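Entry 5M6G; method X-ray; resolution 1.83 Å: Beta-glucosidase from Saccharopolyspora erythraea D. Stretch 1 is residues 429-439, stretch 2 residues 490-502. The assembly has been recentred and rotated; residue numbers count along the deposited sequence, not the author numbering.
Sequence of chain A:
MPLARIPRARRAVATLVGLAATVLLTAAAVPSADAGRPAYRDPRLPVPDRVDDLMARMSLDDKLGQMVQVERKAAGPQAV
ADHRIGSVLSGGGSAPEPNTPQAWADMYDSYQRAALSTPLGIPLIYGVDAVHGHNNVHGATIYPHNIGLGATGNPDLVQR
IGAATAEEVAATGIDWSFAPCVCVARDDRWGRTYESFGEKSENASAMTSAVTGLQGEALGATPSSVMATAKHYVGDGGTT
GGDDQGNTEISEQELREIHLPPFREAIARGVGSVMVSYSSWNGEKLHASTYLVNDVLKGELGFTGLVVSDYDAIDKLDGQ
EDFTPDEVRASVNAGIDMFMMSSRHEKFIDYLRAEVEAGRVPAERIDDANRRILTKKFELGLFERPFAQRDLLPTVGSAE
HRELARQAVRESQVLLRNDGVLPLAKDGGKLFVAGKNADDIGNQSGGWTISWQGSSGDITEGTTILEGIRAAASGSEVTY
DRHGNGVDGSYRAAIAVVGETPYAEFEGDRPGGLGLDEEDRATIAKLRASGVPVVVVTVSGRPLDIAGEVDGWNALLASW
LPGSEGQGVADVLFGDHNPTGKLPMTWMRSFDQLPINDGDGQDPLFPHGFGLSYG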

ATOM      1  N   GLY A 429     -12.034  29.563 -24.141  1.00 32.97           N
ATOM      2  CA  GLY A 429     -12.622  28.730 -25.182  1.00 33.70           C
ATOM      3  C   GLY A 429     -13.160  27.420 -24.632  1.00 27.98           C
ATOM      4  O   GLY A 429     -12.678  26.900 -23.630  1.00 25.62           O
ATOM      5  N   LYS A 430     -14.189  26.890 -25.295  1.00 24.21           N
ATOM      6  CA  LYS A 430     -14.829  25.654 -24.852  1.00 20.39           C
ATOM      7  C   LYS A 430     -13.831  24.502 -24.806  1.00 19.09           C
ATOM      8  O   LYS A 430     -13.031  24.319 -25.726  1.00 20.83           O
ATOM      9  CB  LYS A 430     -15.954  25.265 -25.809  1.00 26.05           C
ATOM     10  CG  LYS A 430     -17.111  26.204 -25.898  1.00 33.81           C
ATOM     11  CD  LYS A 430     -17.755  26.062 -27.262  1.00 25.69           C
ATOM     12  CE  LYS A 430     -18.261  24.654 -27.482  1.00 29.52           C
ATOM     13  NZ  LYS A 430     -19.224  24.628 -28.621  1.00 25.80           N
ATOM     14  N   LEU A 431     -13.912  23.696 -23.750  1.00 17.49           N
ATOM     15  CA  LEU A 431     -13.126  22.476 -23.621  1.00 19.98           C
ATOM     16  C   LEU A 431     -14.056  21.275 -23.612  1.00 15.01           C
ATOM     17  O   LEU A 431     -15.197  21.357 -23.145  1.00 14.38           O
ATOM     18  CB  LEU A 431     -12.279  22.479 -22.341  1.00 15.51           C
ATOM     19  CG  LEU A 431     -11.094  23.438 -22.358  1.00 21.65           C
ATOM     20  CD1 LEU A 431     -10.475  23.526 -20.976  1.00 21.73           C
ATOM     21  CD2 LEU A 431     -10.056  22.971 -23.378  1.00 24.49           C
ATOM     22  N   PHE A 432     -13.578  20.161 -24.150  1.00 12.87           N
ATOM     23  CA  PHE A 432     -14.313  18.908 -24.060  1.00 13.73           C
ATOM     24  C   PHE A 432     -13.551  17.916 -23.192  1.00 14.01           C
ATOM     25  O   PHE A 432     -12.330  17.778 -23.315  1.00 11.42           O
ATOM     26  CB  PHE A 432     -14.571  18.282 -25.436  1.00 14.46           C
ATOM     27  CG  PHE A 432     -15.745  17.344 -25.439  1.00 17.92           C
ATOM     28  CD1 PHE A 432     -15.610  16.026 -25.005  1.00 16.49           C
ATOM     29  CD2 PHE A 432     -17.005  17.799 -25.814  1.00 13.32           C
ATOM     30  CE1 PHE A 432     -16.703  15.173 -24.985  1.00 16.18           C
ATOM     31  CE2 PHE A 432     -18.096  16.949 -25.799  1.00 14.44           C
ATOM     32  CZ  PHE A 432     -17.948  15.634 -25.379  1.00 19.39           C
ATOM     33  N   VAL A 433     -14.277  17.228 -22.314  1.00 11.78           N
ATOM     34  CA  VAL A 433     -13.696  16.188 -21.474  1.00 14.66           C
ATOM     35  C   VAL A 433     -14.497  14.908 -21.662  1.00 15.26           C
ATOM     36  O   VAL A 433     -15.731  14.936 -21.719  1.00 16.22           O
ATOM     37  CB  VAL A 433     -13.642  16.610 -19.990  1.00 12.18           C
ATOM     38  CG1 VAL A 433     -12.998  15.497 -19.123  1.00 11.72           C
ATOM     39  CG2 VAL A 433     -12.857  17.909 -19.856  1.00 15.43           C
ATOM     40  N   ALA A 434     -13.783  13.783 -21.774  1.00 13.93           N
ATOM     41  CA  ALA A 434     -14.389  12.473 -21.939  1.00 12.19           C
ATOM     42  C   ALA A 434     -13.537  11.448 -21.208  1.00 12.98           C
ATOM     43  O   ALA A 434     -12.451  11.754 -20.714  1.00 13.79           O
ATOM     44  CB  ALA A 434     -14.518  12.091 -23.417  1.00 11.09           C
ATOM     45  N   GLY A 435     -14.036  10.226 -21.158  1.00 12.87           N
ATOM     46  CA  GLY A 435     -13.289   9.119 -20.572  1.00 11.31           C
ATOM     47  C   GLY A 435     -13.938   8.591 -19.301  1.00 13.02           C
ATOM     48  O   GLY A 435     -14.467   9.355 -18.483  1.00 12.47           O
ATOM     49  N   LYS A 436     -13.880   7.265 -19.116  1.00 15.49           N
ATOM     50  CA  LYS A 436     -14.483   6.663 -17.925  1.00 15.82           C
ATOM     51  C   LYS A 436     -13.734   7.003 -16.642  1.00 14.52           C
ATOM     52  O   LYS A 436     -14.261   6.762 -15.551  1.00 14.05           O
ATOM     53  CB  LYS A 436     -14.577   5.143 -18.085  1.00 16.74           C
ATOM     54  CG  LYS A 436     -13.242   4.408 -18.023  1.00 16.65           C
ATOM     55  CD  LYS A 436     -13.457   2.888 -17.912  1.00 16.48           C
ATOM     56  CE  LYS A 436     -12.139   2.117 -17.918  1.00 15.74           C
ATOM     57  NZ  LYS A 436     -11.450   2.063 -19.252  1.00 13.79           N
ATOM     58  N   ASN A 437     -12.526   7.553 -16.736  1.00 15.19           N
ATOM     59  CA  ASN A 437     -11.763   7.943 -15.560  1.00 11.72           C
ATOM     60  C   ASN A 437     -11.737   9.452 -15.348  1.00 14.40           C
ATOM     61  O   ASN A 437     -10.984   9.930 -14.498  1.00 14.73           O
ATOM     62  CB  ASN A 437     -10.342   7.372 -15.648  1.00 12.89           C
ATOM     63  CG  ASN A 437     -10.321   5.878 -15.407  1.00 12.13           C
ATOM     64  OD1 ASN A 437     -11.312   5.326 -14.942  1.00 15.20           O
ATOM     65  ND2 ASN A 437      -9.195   5.213 -15.709  1.00 13.42           N
ATOM     66  N   ALA A 438     -12.560  10.212 -16.082  1.00 10.00           N
ATOM     67  CA  ALA A 438     -12.530  11.670 -15.990  1.00 15.49           C
ATOM     68  C   ALA A 438     -13.238  12.210 -14.751  1.00 13.75           C
ATOM     69  O   ALA A 438     -12.871  13.283 -14.249  1.00 13.02           O
ATOM     70  CB  ALA A 438     -13.168  12.294 -17.241  1.00 13.30           C
ATOM     71  N   ASP A 439     -14.274  11.519 -14.276  1.00 11.84           N
ATOM     72  CA  ASP A 439     -15.184  12.064 -13.274  1.00 11.25           C
ATOM     73  C   ASP A 439     -15.560  10.962 -12.287  1.00 14.55           C
ATOM     74  O   ASP A 439     -16.728  10.658 -12.061  1.00 15.72           O
ATOM     75  CB  ASP A 439     -16.439  12.642 -13.935  1.00 13.25           C
ATOM     76  CG  ASP A 439     -17.305  13.441 -12.969  1.00 15.37           C
ATOM     77  OD1 ASP A 439     -16.752  14.067 -12.046  1.00 15.00           O
ATOM     78  OD2 ASP A 439     -18.545  13.461 -13.144  1.00 15.89           O
ATOM     79  N   SER A 490     -15.793  22.776 -32.839  1.00 17.62           N
ATOM     80  CA  SER A 490     -15.861  24.074 -32.179  1.00 22.74           C
ATOM     81  C   SER A 490     -15.087  24.121 -30.864  1.00 22.03           C
ATOM     82  O   SER A 490     -14.937  25.207 -30.295  1.00 18.03           O
ATOM     83  CB  SER A 490     -17.321  24.463 -31.922  1.00 23.34           C
ATOM     84  OG  SER A 490     -17.858  23.744 -30.822  1.00 28.33           O
ATOM     85  N   TYR A 491     -14.606  22.983 -30.365  1.00 22.75           N
ATOM     86  CA  TYR A 491     -13.879  22.933 -29.102  1.00 18.88           C
ATOM     87  C   TYR A 491     -12.401  23.224 -29.325  1.00 22.14           C
ATOM     88  O   TYR A 491     -11.832  22.879 -30.364  1.00 18.56           O
ATOM     89  CB  TYR A 491     -14.064  21.562 -28.441  1.00 16.85           C
ATOM     90  CG  TYR A 491     -15.457  21.383 -27.877  1.00 19.23           C
ATOM     91  CD1 TYR A 491     -16.513  20.958 -28.683  1.00 17.51           C
ATOM     92  CD2 TYR A 491     -15.718  21.663 -26.543  1.00 14.17           C
ATOM     93  CE1 TYR A 491     -17.789  20.811 -28.161  1.00 18.62           C
ATOM     94  CE2 TYR A 491     -16.977  21.522 -26.018  1.00 15.91           C
ATOM     95  CZ  TYR A 491     -18.010  21.099 -26.821  1.00 17.34           C
ATOM     96  OH  TYR A 491     -19.260  20.975 -26.263  1.00 15.84           O
ATOM     97  N   ARG A 492     -11.769  23.865 -28.341  1.00 15.85           N
ATOM     98  CA  ARG A 492     -10.365  24.201 -28.520  1.00 20.05           C
ATOM     99  C   ARG A 492      -9.442  23.044 -28.177  1.00 22.66           C
ATOM    100  O   ARG A 492      -8.319  22.993 -28.691  1.00 17.36           O
ATOM    101  CB  ARG A 492      -9.993  25.438 -27.705  1.00 20.09           C
ATOM    102  CG  ARG A 492      -9.897  25.225 -26.228  1.00 28.10           C
ATOM    103  CD  ARG A 492      -9.313  26.456 -25.570  1.00 33.77           C
ATOM    104  NE  ARG A 492      -9.870  26.686 -24.244  1.00 30.96           N
ATOM    105  CZ  ARG A 492      -9.240  26.406 -23.114  1.00 31.58           C
ATOM    106  NH1 ARG A 492      -8.024  25.885 -23.160  1.00 30.33           N
ATOM    107  NH2 ARG A 492      -9.818  26.661 -21.940  1.00 28.81           N
ATOM    108  N   ALA A 493      -9.895  22.106 -27.348  1.00 15.56           N
ATOM    109  CA  ALA A 493      -9.120  20.908 -27.043  1.00 17.29           C
ATOM    110  C   ALA A 493     -10.061  19.884 -26.438  1.00 14.89           C
ATOM    111  O   ALA A 493     -11.107  20.232 -25.888  1.00 16.54           O
ATOM    112  CB  ALA A 493      -7.960  21.194 -26.086  1.00 14.29           C
ATOM    113  N   ALA A 494      -9.680  18.613 -26.550  1.00 15.94           N
ATOM    114  CA  ALA A 494     -10.443  17.527 -25.953  1.00 14.93           C
ATOM    115  C   ALA A 494      -9.514  16.697 -25.081  1.00 12.03           C
ATOM    116  O   ALA A 494      -8.407  16.353 -25.507  1.00 13.47           O
ATOM    117  CB  ALA A 494     -11.104  16.644 -27.021  1.00 13.65           C
ATOM    118  N   ILE A 495      -9.976  16.368 -23.874  1.00 15.55           N
ATOM    119  CA  ILE A 495      -9.196  15.626 -22.886  1.00 14.17           C
ATOM    120  C   ILE A 495      -9.891  14.295 -22.648  1.00 13.43           C
ATOM    121  O   ILE A 495     -11.057  14.262 -22.243  1.00 16.81           O
ATOM    122  CB  ILE A 495      -9.052  16.407 -21.567  1.00 15.41           C
ATOM    123  CG1 ILE A 495      -8.447  17.783 -21.835  1.00 14.80           C
ATOM    124  CG2 ILE A 495      -8.201  15.617 -20.552  1.00 14.77           C
ATOM    125  CD1 ILE A 495      -8.707  18.772 -20.721  1.00 16.11           C
ATOM    126  N   ALA A 496      -9.172  13.198 -22.876  1.00 12.22           N
ATOM    127  CA  ALA A 496      -9.714  11.856 -22.712  1.00 13.40           C
ATOM    128  C   ALA A 496      -8.998  11.199 -21.539  1.00 12.80           C
ATOM    129  O   ALA A 496      -7.820  10.849 -21.644  1.00 13.52           O
ATOM    130  CB  ALA A 496      -9.547  11.034 -23.990  1.00 12.53           C
ATOM    131  N   VAL A 497      -9.703  11.031 -20.427  1.00 12.15           N
ATOM    132  CA  VAL A 497      -9.131  10.432 -19.226  1.00 11.29           C
ATOM    133  C   VAL A 497      -9.563   8.973 -19.230  1.00 13.06           C
ATOM    134  O   VAL A 497     -10.706   8.652 -18.901  1.00 12.38           O
ATOM    135  CB  VAL A 497      -9.574  11.165 -17.957  1.00 14.60           C
ATOM    136  CG1 VAL A 497      -8.724  10.710 -16.771  1.00 12.75           C
ATOM    137  CG2 VAL A 497      -9.447  12.665 -18.152  1.00 10.71           C
ATOM    138  N   VAL A 498      -8.632   8.086 -19.593  1.00 10.88           N
ATOM    139  CA  VAL A 498      -8.922   6.678 -19.827  1.00 11.92           C
ATOM    140  C   VAL A 498      -8.113   5.822 -18.852  1.00 12.71           C
ATOM    141  O   VAL A 498      -7.487   6.347 -17.924  1.00 13.79           O
ATOM    142  CB  VAL A 498      -8.611   6.308 -21.293  1.00 13.07           C
ATOM    143  CG1 VAL A 498      -9.465   7.150 -22.271  1.00 14.19           C
ATOM    144  CG2 VAL A 498      -7.137   6.511 -21.582  1.00  9.63           C
ATOM    145  N   GLY A 499      -8.130   4.497 -19.035  1.00 14.00           N
ATOM    146  CA  GLY A 499      -7.253   3.609 -18.288  1.00 13.98           C
ATOM    147  C   GLY A 499      -8.026   2.528 -17.538  1.00 17.60           C
ATOM    148  O   GLY A 499      -9.060   2.036 -18.004  1.00 15.12           O
ATOM    149  N   GLU A 500      -7.505   2.156 -16.369  1.00 11.50           N
ATOM    150  CA  GLU A 500      -8.022   1.000 -15.656  1.00 10.54           C
ATOM    151  C   GLU A 500      -9.082   1.396 -14.637  1.00 12.58           C
ATOM    152  O   GLU A 500      -9.155   2.543 -14.198  1.00 13.00           O
ATOM    153  CB  GLU A 500      -6.886   0.270 -14.939  1.00 13.23           C
ATOM    154  CG  GLU A 500      -5.690  -0.040 -15.818  1.00 13.62           C
ATOM    155  CD  GLU A 500      -4.654  -0.878 -15.083  1.00 15.69           C
ATOM    156  OE1 GLU A 500      -3.939  -0.334 -14.214  1.00 15.52           O
ATOM    157  OE2 GLU A 500      -4.584  -2.092 -15.369  1.00 15.80           O
ATOM    158  N   THR A 501      -9.901   0.421 -14.261  1.00 11.41           N
ATOM    159  CA  THR A 501     -10.779   0.480 -13.101  1.00 12.40           C
ATOM    160  C   THR A 501     -10.103  -0.215 -11.917  1.00 15.09           C
ATOM    161  O   THR A 501      -9.089  -0.903 -12.088  1.00 14.16           O
ATOM    162  CB  THR A 501     -12.122  -0.171 -13.434  1.00 12.82           C
ATOM    163  OG1 THR A 501     -11.899  -1.505 -13.888  1.00 14.72           O
ATOM    164  CG2 THR A 501     -12.857   0.635 -14.531  1.00 17.51           C
ATOM    165  N   PRO A 502     -10.611  -0.029 -10.694  1.00 13.65           N
ATOM    166  CA  PRO A 502      -9.842  -0.448  -9.510  1.00 11.19           C
ATOM    167  C   PRO A 502      -9.701  -1.959  -9.369  1.00 13.89           C
ATOM    168  O   PRO A 502     -10.598  -2.732  -9.714  1.00 15.28           O
ATOM    169  CB  PRO A 502     -10.649   0.132  -8.341  1.00 13.10           C
ATOM    170  CG  PRO A 502     -11.392   1.308  -8.931  1.00 13.84           C
ATOM    171  CD  PRO A 502     -11.729   0.869 -10.326  1.00 12.59           C
TER

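Strand 431-434 runs parallel to the strand that passes through A494 and ends at G499, the two lying side by side with their axes 4.6 Å apart at closest approach and 16° between their directions, and the paired stretches bury 1055 Å² in all. The backbone ladder alternates as parallel pairing requires: F432 N donates to A493 O (3.0 Å), I495 N to F432 O (2.8 Å), A434 N to I495 O (2.8 Å) and V497 N to A434 O (2.9 Å). Before it, R492 N reaches K430 O (2.9 Å); beyond it, N437 N reaches V497 O (3.0 Å).

K430, Y491 and F432 cover the most surface and form a sandwich centred on the Y491 ring. Over one face runs the K430 side chain, its CE 3.7 Å from the Y491 ring centroid and its NZ 4.4 Å from the same centroid, so a CH-pi contact and a cation-pi contact share that face. From over the ring, K430 NZ also donates to S490 OG (2.7 Å). Against the opposite face F432 turns its ring edge, planes at 85° and the F432 and Y491 centroids 5.1 Å apart, which sets the positive rim of one ring against the pi cloud of the other. Away from this group, R492 NE donates to G429 O (2.9 Å), while the CD1 methyl of L431 covers a face of the guanidinium.

At the far end the G435-A438 turn wraps V497, whose CB lies 3.8 Å from A438 CB. G435 sits with CA 3.1 Å from V497 O; a side chain there would collide with that carbonyl, and the backbone angles alone call for glycine. The turn also presents N437, whose ND2 bonds E500 O (3.1 Å) and, weakly, V498 O (3.0 Å), while K436 NZ donates to G499 O (2.7 Å), so side-chain nitrogens take over where the ladder ends.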